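Local coordinates for peroxisomal fatty acid beta-oxidation multifunctional protein MFP2 (PDB 2WTB) that carries out hydratase and 3-hydroxyacyl-CoA dehydrogenase steps of peroxisomal fatty acid beta-oxidation during seed germination, at residues Pro155-Leu160 and Val212-Lys217; Asp393-Ala398 and Gln419-Ala424; Val635-Cys640 and Ala702-Arg707. All blocks are in the same frame, centred on the assembly; numbering follows the deposited sequence.

Contact 1 (Pro155-Leu160 and Val212-Lys217); sequences PRLVGL and VSSVSK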
loop_
_atom_site.group_PDB
_atom_site.type_symbol
_atom_site.label_atom_id
_atom_site.label_comp_id
_atom_site.label_asym_id
_atom_site.label_seq_id
_atom_site.Cartn_x
_atom_site.Cartn_y
_atom_site.Cartn_z
ATOM N N PRO A 155 23.877 -5.569 -9.828
ATOM C CA PRO A 155 24.049 -5.965 -11.230
ATOM C C PRO A 155 25.290 -6.829 -11.442
ATOM O O PRO A 155 25.290 -7.695 -12.314
ATOM C CB PRO A 155 24.203 -4.625 -11.959
ATOM C CG PRO A 155 23.531 -3.635 -11.070
ATOM C CD PRO A 155 23.808 -4.105 -9.676
ATOM N N ARG A 156 26.331 -6.598 -10.649
ATOM C CA ARG A 156 27.568 -7.366 -10.775
ATOM C C ARG A 156 27.466 -8.778 -10.190
ATOM O O ARG A 156 28.256 -9.658 -10.537
ATOM C CB ARG A 156 28.738 -6.606 -10.142
ATOM C CG ARG A 156 29.106 -5.343 -10.893
ATOM C CD ARG A 156 30.160 -4.534 -10.164
ATOM N NE ARG A 156 30.319 -3.213 -10.767
ATOM C CZ ARG A 156 31.177 -2.936 -11.741
ATOM N NH1 ARG A 156 31.960 -3.888 -12.225
ATOM N NH2 ARG A 156 31.252 -1.707 -12.231
ATOM N N LEU A 157 26.494 -8.995 -9.310
ATOM C CA LEU A 157 26.326 -10.301 -8.671
ATOM C C LEU A 157 25.242 -11.153 -9.326
ATOM O O LEU A 157 25.361 -12.377 -9.386
ATOM C CB LEU A 157 26.036 -10.142 -7.175
ATOM C CG LEU A 157 27.243 -9.815 -6.293
ATOM C CD1 LEU A 157 26.813 -9.550 -4.860
ATOM C CD2 LEU A 157 28.266 -10.939 -6.348
ATOM N N VAL A 158 24.188 -10.509 -9.820
ATOM C CA VAL A 158 23.042 -11.243 -10.344
ATOM C C VAL A 158 22.793 -10.970 -11.818
ATOM O O VAL A 158 21.973 -11.638 -12.447
ATOM C CB VAL A 158 21.754 -10.920 -9.562
ATOM C CG1 VAL A 158 22.001 -11.034 -8.065
ATOM C CG2 VAL A 158 21.247 -9.533 -9.923
ATOM N N GLY A 159 23.502 -9.989 -12.366
ATOM C CA GLY A 159 23.309 -9.591 -13.747
ATOM C C GLY A 159 22.527 -8.295 -13.837
ATOM O O GLY A 159 21.841 -7.911 -12.890
ATOM N N LEU A 160 22.630 -7.618 -14.976
ATOM C CA LEU A 160 21.958 -6.337 -15.168
ATOM C C LEU A 160 20.449 -6.500 -15.326
ATOM O O LEU A 160 19.672 -5.715 -14.785
ATOM C CB LEU A 160 22.531 -5.607 -16.382
ATOM C CG LEU A 160 21.985 -4.194 -16.595
ATOM C CD1 LEU A 160 22.232 -3.341 -15.357
ATOM C CD2 LEU A 160 22.592 -3.548 -17.835
ATOM N N VAL A 212 36.676 -13.005 -3.620
ATOM C CA VAL A 212 36.057 -12.126 -4.606
ATOM C C VAL A 212 35.540 -10.803 -4.039
ATOM O O VAL A 212 34.866 -10.780 -3.012
ATOM C CB VAL A 212 34.885 -12.839 -5.308
ATOM C CG1 VAL A 212 34.219 -11.913 -6.312
ATOM C CG2 VAL A 212 35.370 -14.112 -5.980
ATOM N N SER A 213 35.858 -9.706 -4.721
ATOM C CA SER A 213 35.247 -8.409 -4.437
ATOM C C SER A 213 34.118 -8.142 -5.426
ATOM O O SER A 213 34.349 -8.030 -6.629
ATOM C CB SER A 213 36.276 -7.280 -4.509
ATOM O OG SER A 213 37.037 -7.200 -3.316
ATOM N N SER A 214 32.901 -8.037 -4.909
ATOM C CA SER A 214 31.714 -7.865 -5.737
ATOM C C SER A 214 31.748 -6.583 -6.569
ATOM O O SER A 214 31.268 -6.557 -7.702
ATOM C CB SER A 214 30.457 -7.871 -4.861
ATOM O OG SER A 214 30.527 -8.893 -3.881
ATOM N N VAL A 215 32.317 -5.525 -6.003
ATOM C CA VAL A 215 32.252 -4.208 -6.624
ATOM C C VAL A 215 33.100 -4.116 -7.892
ATOM O O VAL A 215 32.793 -3.337 -8.794
ATOM C CB VAL A 215 32.659 -3.091 -5.639
ATOM C CG1 VAL A 215 34.152 -2.814 -5.735
ATOM C CG2 VAL A 215 31.867 -1.826 -5.922
ATOM N N SER A 216 34.160 -4.912 -7.962
ATOM C CA SER A 216 35.029 -4.912 -9.138
ATOM C C SER A 216 34.878 -6.190 -9.966
ATOM O O SER A 216 35.825 -6.645 -10.603
ATOM C CB SER A 216 36.490 -4.697 -8.731
ATOM O OG SER A 216 36.843 -5.498 -7.616
ATOM N N LYS A 217 33.675 -6.753 -9.953
ATOM C CA LYS A 217 33.375 -7.976 -10.688
ATOM C C LYS A 217 32.630 -7.642 -11.978
ATOM O O LYS A 217 31.617 -6.945 -11.950
ATOM C CB LYS A 217 32.531 -8.906 -9.812
ATOM C CG LYS A 217 32.181 -10.250 -10.431
ATOM C CD LYS A 217 31.143 -10.975 -9.575
ATOM C CE LYS A 217 30.904 -12.396 -10.057
ATOM N NZ LYS A 217 32.116 -13.244 -9.879
#

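Contact 2 (Asp393-Ala398 and Gln419-Ala424); sequences DMVIEA and QHCILA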
loop_
_atom_site.group_PDB
_atom_site.type_symbol
_atom_site.label_atom_id
_atom_site.label_comp_id
_atom_site.label_asym_id
_atom_site.label_seq_id
_atom_site.Cartn_x
_atom_site.Cartn_y
_atom_site.Cartn_z
ATOM N N ASP A 393 -18.371 -16.734 15.716
ATOM C CA ASP A 393 -17.744 -15.675 16.501
ATOM C C ASP A 393 -17.933 -14.295 15.874
ATOM O O ASP A 393 -17.774 -13.275 16.545
ATOM C CB ASP A 393 -16.252 -15.962 16.689
ATOM C CG ASP A 393 -15.999 -17.174 17.565
ATOM O OD1 ASP A 393 -16.932 -17.597 18.280
ATOM O OD2 ASP A 393 -14.865 -17.700 17.542
ATOM N N MET A 394 -18.268 -14.270 14.587
ATOM C CA MET A 394 -18.517 -13.018 13.880
ATOM C C MET A 394 -19.373 -13.213 12.636
ATOM O O MET A 394 -19.141 -14.128 11.847
ATOM C CB MET A 394 -17.208 -12.341 13.480
ATOM C CG MET A 394 -17.421 -11.144 12.570
ATOM S SD MET A 394 -15.896 -10.388 11.994
ATOM C CE MET A 394 -16.560 -9.059 10.997
ATOM N N VAL A 395 -20.352 -12.334 12.460
ATOM C CA VAL A 395 -21.234 -12.387 11.304
ATOM C C VAL A 395 -21.084 -11.137 10.446
ATOM O O VAL A 395 -20.986 -10.022 10.964
ATOM C CB VAL A 395 -22.707 -12.508 11.727
ATOM C CG1 VAL A 395 -23.618 -12.400 10.511
ATOM C CG2 VAL A 395 -22.943 -13.812 12.469
ATOM N N ILE A 396 -21.058 -11.330 9.130
ATOM C CA ILE A 396 -21.040 -10.220 8.191
ATOM C C ILE A 396 -22.200 -10.354 7.214
ATOM O O ILE A 396 -22.260 -11.304 6.433
ATOM C CB ILE A 396 -19.722 -10.161 7.397
ATOM C CG1 ILE A 396 -18.526 -10.072 8.347
ATOM C CG2 ILE A 396 -19.733 -8.982 6.432
ATOM C CD1 ILE A 396 -17.186 -9.987 7.637
ATOM N N GLU A 397 -23.125 -9.405 7.266
ATOM C CA GLU A 397 -24.281 -9.423 6.381
ATOM C C GLU A 397 -24.008 -8.634 5.102
ATOM O O GLU A 397 -23.629 -7.464 5.155
ATOM C CB GLU A 397 -25.514 -8.876 7.105
ATOM C CG GLU A 397 -26.654 -8.478 6.188
ATOM C CD GLU A 397 -26.526 -7.053 5.695
ATOM O OE1 GLU A 397 -26.239 -6.165 6.526
ATOM O OE2 GLU A 397 -26.715 -6.821 4.480
ATOM N N ALA A 398 -24.193 -9.284 3.957
ATOM C CA ALA A 398 -23.964 -8.650 2.661
ATOM C C ALA A 398 -25.162 -8.835 1.737
ATOM O O ALA A 398 -25.026 -9.304 0.605
ATOM C CB ALA A 398 -22.701 -9.199 2.014
ATOM N N GLN A 419 -23.811 -14.668 22.537
ATOM C CA GLN A 419 -23.913 -13.316 23.082
ATOM C C GLN A 419 -22.683 -12.456 22.794
ATOM O O GLN A 419 -22.742 -11.230 22.881
ATOM C CB GLN A 419 -24.169 -13.369 24.591
ATOM C CG GLN A 419 -25.238 -14.369 25.001
ATOM C CD GLN A 419 -26.535 -14.188 24.235
ATOM O OE1 GLN A 419 -26.773 -13.142 23.631
ATOM N NE2 GLN A 419 -27.384 -15.210 24.260
ATOM N N HIS A 420 -21.576 -13.106 22.454
ATOM C CA HIS A 420 -20.317 -12.413 22.214
ATOM C C HIS A 420 -20.099 -12.149 20.729
ATOM O O HIS A 420 -19.219 -11.378 20.346
ATOM C CB HIS A 420 -19.156 -13.250 22.747
ATOM C CG HIS A 420 -18.932 -14.519 21.986
ATOM N ND1 HIS A 420 -19.653 -15.671 22.226
ATOM C CD2 HIS A 420 -18.072 -14.818 20.984
ATOM C CE1 HIS A 420 -19.242 -16.623 21.409
ATOM N NE2 HIS A 420 -18.284 -16.132 20.645
ATOM N N CYS A 421 -20.905 -12.800 19.896
ATOM C CA CYS A 421 -20.729 -12.746 18.447
ATOM C C CYS A 421 -20.853 -11.330 17.892
ATOM O O CYS A 421 -21.774 -10.592 18.246
ATOM C CB CYS A 421 -21.738 -13.665 17.763
ATOM S SG CYS A 421 -21.527 -13.788 15.988
ATOM N N ILE A 422 -19.922 -10.959 17.018
ATOM C CA ILE A 422 -19.930 -9.635 16.402
ATOM C C ILE A 422 -20.980 -9.544 15.297
ATOM O O ILE A 422 -21.045 -10.404 14.419
ATOM C CB ILE A 422 -18.546 -9.268 15.836
ATOM C CG1 ILE A 422 -17.534 -9.123 16.973
ATOM C CG2 ILE A 422 -18.624 -7.986 15.024
ATOM C CD1 ILE A 422 -16.116 -8.920 16.509
ATOM N N LEU A 423 -21.804 -8.503 15.353
ATOM C CA LEU A 423 -22.874 -8.314 14.380
ATOM C C LEU A 423 -22.495 -7.259 13.344
ATOM O O LEU A 423 -22.986 -6.130 13.377
ATOM C CB LEU A 423 -24.179 -7.935 15.086
ATOM C CG LEU A 423 -25.023 -9.080 15.659
ATOM C CD1 LEU A 423 -24.160 -10.245 16.125
ATOM C CD2 LEU A 423 -25.921 -8.585 16.787
ATOM N N ALA A 424 -21.619 -7.642 12.422
ATOM C CA ALA A 424 -21.086 -6.712 11.437
ATOM C C ALA A 424 -21.910 -6.701 10.153
ATOM O O ALA A 424 -22.499 -7.714 9.770
ATOM C CB ALA A 424 -19.633 -7.044 11.133
#

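Contact 3 (Val635-Cys640 and Ala702-Arg707); sequences VVNEAC and AFLAER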
loop_
_atom_site.group_PDB
_atom_site.type_symbol
_atom_site.label_atom_id
_atom_site.label_comp_id
_atom_site.label_asym_id
_atom_site.label_seq_id
_atom_site.Cartn_x
_atom_site.Cartn_y
_atom_site.Cartn_z
ATOM N N VAL A 635 -13.410 17.785 -3.695
ATOM C CA VAL A 635 -13.134 16.581 -2.916
ATOM C C VAL A 635 -12.358 16.934 -1.647
ATOM O O VAL A 635 -12.644 16.409 -0.571
ATOM C CB VAL A 635 -12.353 15.526 -3.726
ATOM C CG1 VAL A 635 -11.853 14.426 -2.815
ATOM C CG2 VAL A 635 -13.227 14.945 -4.826
ATOM N N VAL A 636 -11.378 17.823 -1.778
ATOM C CA VAL A 636 -10.662 18.336 -0.616
ATOM C C VAL A 636 -11.670 18.949 0.342
ATOM O O VAL A 636 -11.650 18.688 1.545
ATOM C CB VAL A 636 -9.641 19.420 -1.000
ATOM C CG1 VAL A 636 -9.053 20.063 0.253
ATOM C CG2 VAL A 636 -8.543 18.842 -1.875
ATOM N N ASN A 637 -12.557 19.766 -0.213
ATOM C CA ASN A 637 -13.601 20.422 0.559
ATOM C C ASN A 637 -14.397 19.415 1.385
ATOM O O ASN A 637 -14.702 19.655 2.554
ATOM C CB ASN A 637 -14.533 21.192 -0.376
ATOM C CG ASN A 637 -15.373 22.217 0.351
ATOM O OD1 ASN A 637 -15.072 22.595 1.483
ATOM N ND2 ASN A 637 -16.432 22.680 -0.300
ATOM N N GLU A 638 -14.724 18.284 0.769
ATOM C CA GLU A 638 -15.531 17.261 1.418
ATOM C C GLU A 638 -14.703 16.491 2.437
ATOM O O GLU A 638 -15.195 16.131 3.507
ATOM C CB GLU A 638 -16.120 16.306 0.378
ATOM C CG GLU A 638 -17.204 15.394 0.920
ATOM C CD GLU A 638 -18.405 16.160 1.441
ATOM O OE1 GLU A 638 -18.774 17.185 0.828
ATOM O OE2 GLU A 638 -18.985 15.735 2.462
ATOM N N ALA A 639 -13.442 16.243 2.097
ATOM C CA ALA A 639 -12.521 15.578 3.006
ATOM C C ALA A 639 -12.399 16.368 4.302
ATOM O O ALA A 639 -12.259 15.792 5.380
ATOM C CB ALA A 639 -11.159 15.418 2.355
ATOM N N CYS A 640 -12.455 17.692 4.189
ATOM C CA CYS A 640 -12.354 18.565 5.351
ATOM C C CYS A 640 -13.598 18.483 6.228
ATOM O O CYS A 640 -13.500 18.499 7.452
ATOM C CB CYS A 640 -12.095 20.008 4.921
ATOM S SG CYS A 640 -10.440 20.280 4.260
ATOM N N ALA A 702 -17.047 25.501 6.423
ATOM C CA ALA A 702 -16.548 26.306 7.539
ATOM C C ALA A 702 -15.107 25.982 7.932
ATOM O O ALA A 702 -14.295 26.883 8.142
ATOM C CB ALA A 702 -17.472 26.169 8.745
ATOM N N PHE A 703 -14.798 24.694 8.037
ATOM C CA PHE A 703 -13.461 24.255 8.422
ATOM C C PHE A 703 -12.389 24.748 7.447
ATOM O O PHE A 703 -11.369 25.296 7.863
ATOM C CB PHE A 703 -13.416 22.728 8.542
ATOM C CG PHE A 703 -12.046 22.177 8.814
ATOM C CD1 PHE A 703 -11.551 22.119 10.107
ATOM C CD2 PHE A 703 -11.257 21.704 7.778
ATOM C CE1 PHE A 703 -10.289 21.605 10.360
ATOM C CE2 PHE A 703 -9.995 21.190 8.023
ATOM C CZ PHE A 703 -9.510 21.140 9.316
ATOM N N LEU A 704 -12.628 24.555 6.153
ATOM C CA LEU A 704 -11.664 24.958 5.134
ATOM C C LEU A 704 -11.507 26.475 5.094
ATOM O O LEU A 704 -10.393 26.991 5.014
ATOM C CB LEU A 704 -12.088 24.440 3.757
ATOM C CG LEU A 704 -11.007 24.322 2.677
ATOM C CD1 LEU A 704 -11.554 23.598 1.457
ATOM C CD2 LEU A 704 -10.442 25.679 2.284
ATOM N N ALA A 705 -12.630 27.181 5.149
ATOM C CA ALA A 705 -12.623 28.636 5.075
ATOM C C ALA A 705 -11.823 29.259 6.215
ATOM O O ALA A 705 -10.939 30.085 5.986
ATOM C CB ALA A 705 -14.048 29.173 5.068
ATOM N N GLU A 706 -12.135 28.854 7.442
ATOM C CA GLU A 706 -11.495 29.425 8.621
ATOM C C GLU A 706 -9.989 29.169 8.613
ATOM O O GLU A 706 -9.205 30.019 9.037
ATOM C CB GLU A 706 -12.125 28.856 9.895
ATOM C CG GLU A 706 -12.375 29.888 10.987
ATOM C CD GLU A 706 -11.098 30.467 11.565
ATOM O OE1 GLU A 706 -10.083 29.741 11.617
ATOM O OE2 GLU A 706 -11.113 31.648 11.977
ATOM N N ARG A 707 -9.589 28.000 8.123
ATOM C CA ARG A 707 -8.175 27.643 8.067
ATOM C C ARG A 707 -7.470 28.251 6.860
ATOM O O ARG A 707 -6.298 28.617 6.936
ATOM C CB ARG A 707 -7.995 26.124 8.061
ATOM C CG ARG A 707 -8.209 25.474 9.413
ATOM C CD ARG A 707 -7.625 24.071 9.448
ATOM N NE ARG A 707 -7.669 23.499 10.791
ATOM C CZ ARG A 707 -7.099 22.348 11.128
ATOM N NH1 ARG A 707 -6.440 21.644 10.219
ATOM N NH2 ARG A 707 -7.186 21.900 12.372
#

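Contact 1 (Pro155-Leu160 and Val212-Lys217)
The carbonyl oxygen of Lys217 is gripped by one hydrogen bond across this contact, from Arg156 NH1 to Lys217 O at 3.1 Å. The bond is fairly straight, 155° at the hydrogen. The donor stands well above the carbonyl plane rather than on a lone pair, while the oxygen lies close to the guanidinium plane. Aliphatic carbons crowd the same oxygen: Arg156 CG is 3.2 Å from Lys217 O. Arg156 CG is anti to its own carbonyl carbon, and the chain runs extended as far as NE. A chi4 of -90° then turns the guanidinium across the chain. This brings Val215 O over one face, offset toward the rim. Arg156 NE is 3.2 Å from Val215 O, but its N-H points poorly and makes no hydrogen bond.

The contact belongs to the crotonase-fold hydratase/isomerase part. It joins the end of helix 150-158 to the loop between helices 193-205 and 224-241. Gly159, with positive phi, follows the end of helix 150-158 and is the N-cap residue of helix 160-169. The side chain of Leu157 lies about 9 Å from that of Glu119, the predicted nucleophile.

Leu157 and Ser214 meet tip to tip. Both Leu157 methyls touch the hydroxyl, CD1 at 3.9 Å from Ser214 OG. That hydroxyl has its polar partner elsewhere, in a hydrogen bond with Met122 O. Arg153, on the same helix as Arg156, also touches Ser214 and Val215. Lys217 lies alongside the helix backbone, with CG anti to its N. Its methylene CD comes to 3.3 Å from Arg156 O, and its chain bends at chi4. Beyond that bend NZ makes a long, weak ion pair with Asp219 OD2.

Contact 2 (Asp393-Ala398 and Gln419-Ala424)
Two neighbouring parallel strands of the Rossmann-type NAD-binding domain meet here, joined by helix 403-416 in a beta-alpha-beta crossover. Four backbone hydrogen bonds hold strand 394-397 to strand 422-425. Ile422 N donates to Asp393 O at 3.2 Å from above the carbonyl plane. Val395 uses both its backbone polar atoms. Its N bonds Ile422 O at 2.8 Å, nearly along the C=O axis, and its O accepts from Ala424 N. Glu397 N closes the set on a lone pair of Ala424 O at 3.1 Å. The short strand axes are only 14° from parallel.

At the entry to the strands a side-chain bond joins in. With chi1 at 68°, CG between the backbone N and the carbonyl carbon, the His420 ring reaches Asp393. Asp393 OD1 receives His420 NE2 at 3.1 Å, in the plane of the ring but from above the carboxylate plane, and the two planes are 58° apart.

Met394, Ile396, Ile422 and Ala424 share one face of the sheet. The side chains of Met394 and Ile422 cross obliquely, with Met394 CG against Ile422 CB. The extended chain of Met394 puts its CE 3.7 Å from Ala424 CB. Val395 and Leu423 point to the other face. Val395 CG2 also touches Cys421 SG at 3.8 Å.

Further out, helix 470-482 covers the first face, with Leu476 on Met394 and Val472 on Ile422. Helix 403-416 packs on Val395 and Leu423. The Glu397 carboxylate binds Ser425, the N of Val399 and, in a salt bridge, Lys406. On the far side of strand 394-397, backbone bonds to Ala316 and Ile318 tie it to the first strand of the domain. Lys313 N donates to Asp393 OD2, the oxygen not used by His420.

Contact 3 (Val635-Cys640 and Ala702-Arg707)
Helices 624-644 and 702-710 cross in the all-helical C-terminal part of the protein. Their short segments run at 102° to each other, with a closest approach of the axes of 9.1 Å. The closest CA atoms belong to Cys640 and Leu704.

Apolar contacts carry most of the crossing. Cys640, Phe703 and Leu704 all point toward the other helix. Leu704 CG is anti to its backbone N, and chi2 of 171° extends the CD1 branch toward the first helix. This methyl reaches Val636 CG1 at 4.5 Å. Leu704 CG meets Cys640 SG at 4.4 Å. Leu704 also packs on Tyr684 and Leu687 of helix 680-694. Val636 also touches Ile671 and Ala675 of helix 671-678.

The sulfur-aromatic contact joins Cys640 to Phe703. Cys640 SG lies at the ring edge, 5.0 Å from the centroid of Phe703 and close to the ring plane. Cys640 CB approaches Phe703 CD2 obliquely at 3.4 Å. Phe703 CG is anti to its backbone N, which carries the ring toward helix 624-644.

No hydrogen bond spans the two segments. A buried polar group at the crossing is the amide of Asn637, and the residues just before helix 702-710 satisfy it. ND2 donates to Lys699 O, and OD1 accepts from Cys701 N. Bonds at both ends fix the rotation of the amide. Asn637 and Leu704 cross at about a right angle, and Asn637 OD1 rests against Leu704 CD1 at 3.7 Å.

In the fold
The three contacts hold different elements and follow one another along the chain. Contact 1 is partly buried in the hydratase part. Contacts 2 and 3 are buried, and both lie on the other side of the chain's centre from contact 1. Centres of contacts 1 and 2 are about 56 Å apart; those of contacts 2 and 3 are about 36 Å apart. Chemistry follows place. Contact 1 ties a helix end to a loop through an arginine bonded to one backbone carbonyl, with some apolar packing beside it. Contact 2 combines backbone bonding with apolar packing on the sheet faces, and has a polar pair at its exposed end. Contact 3 is side-chain packing between helices.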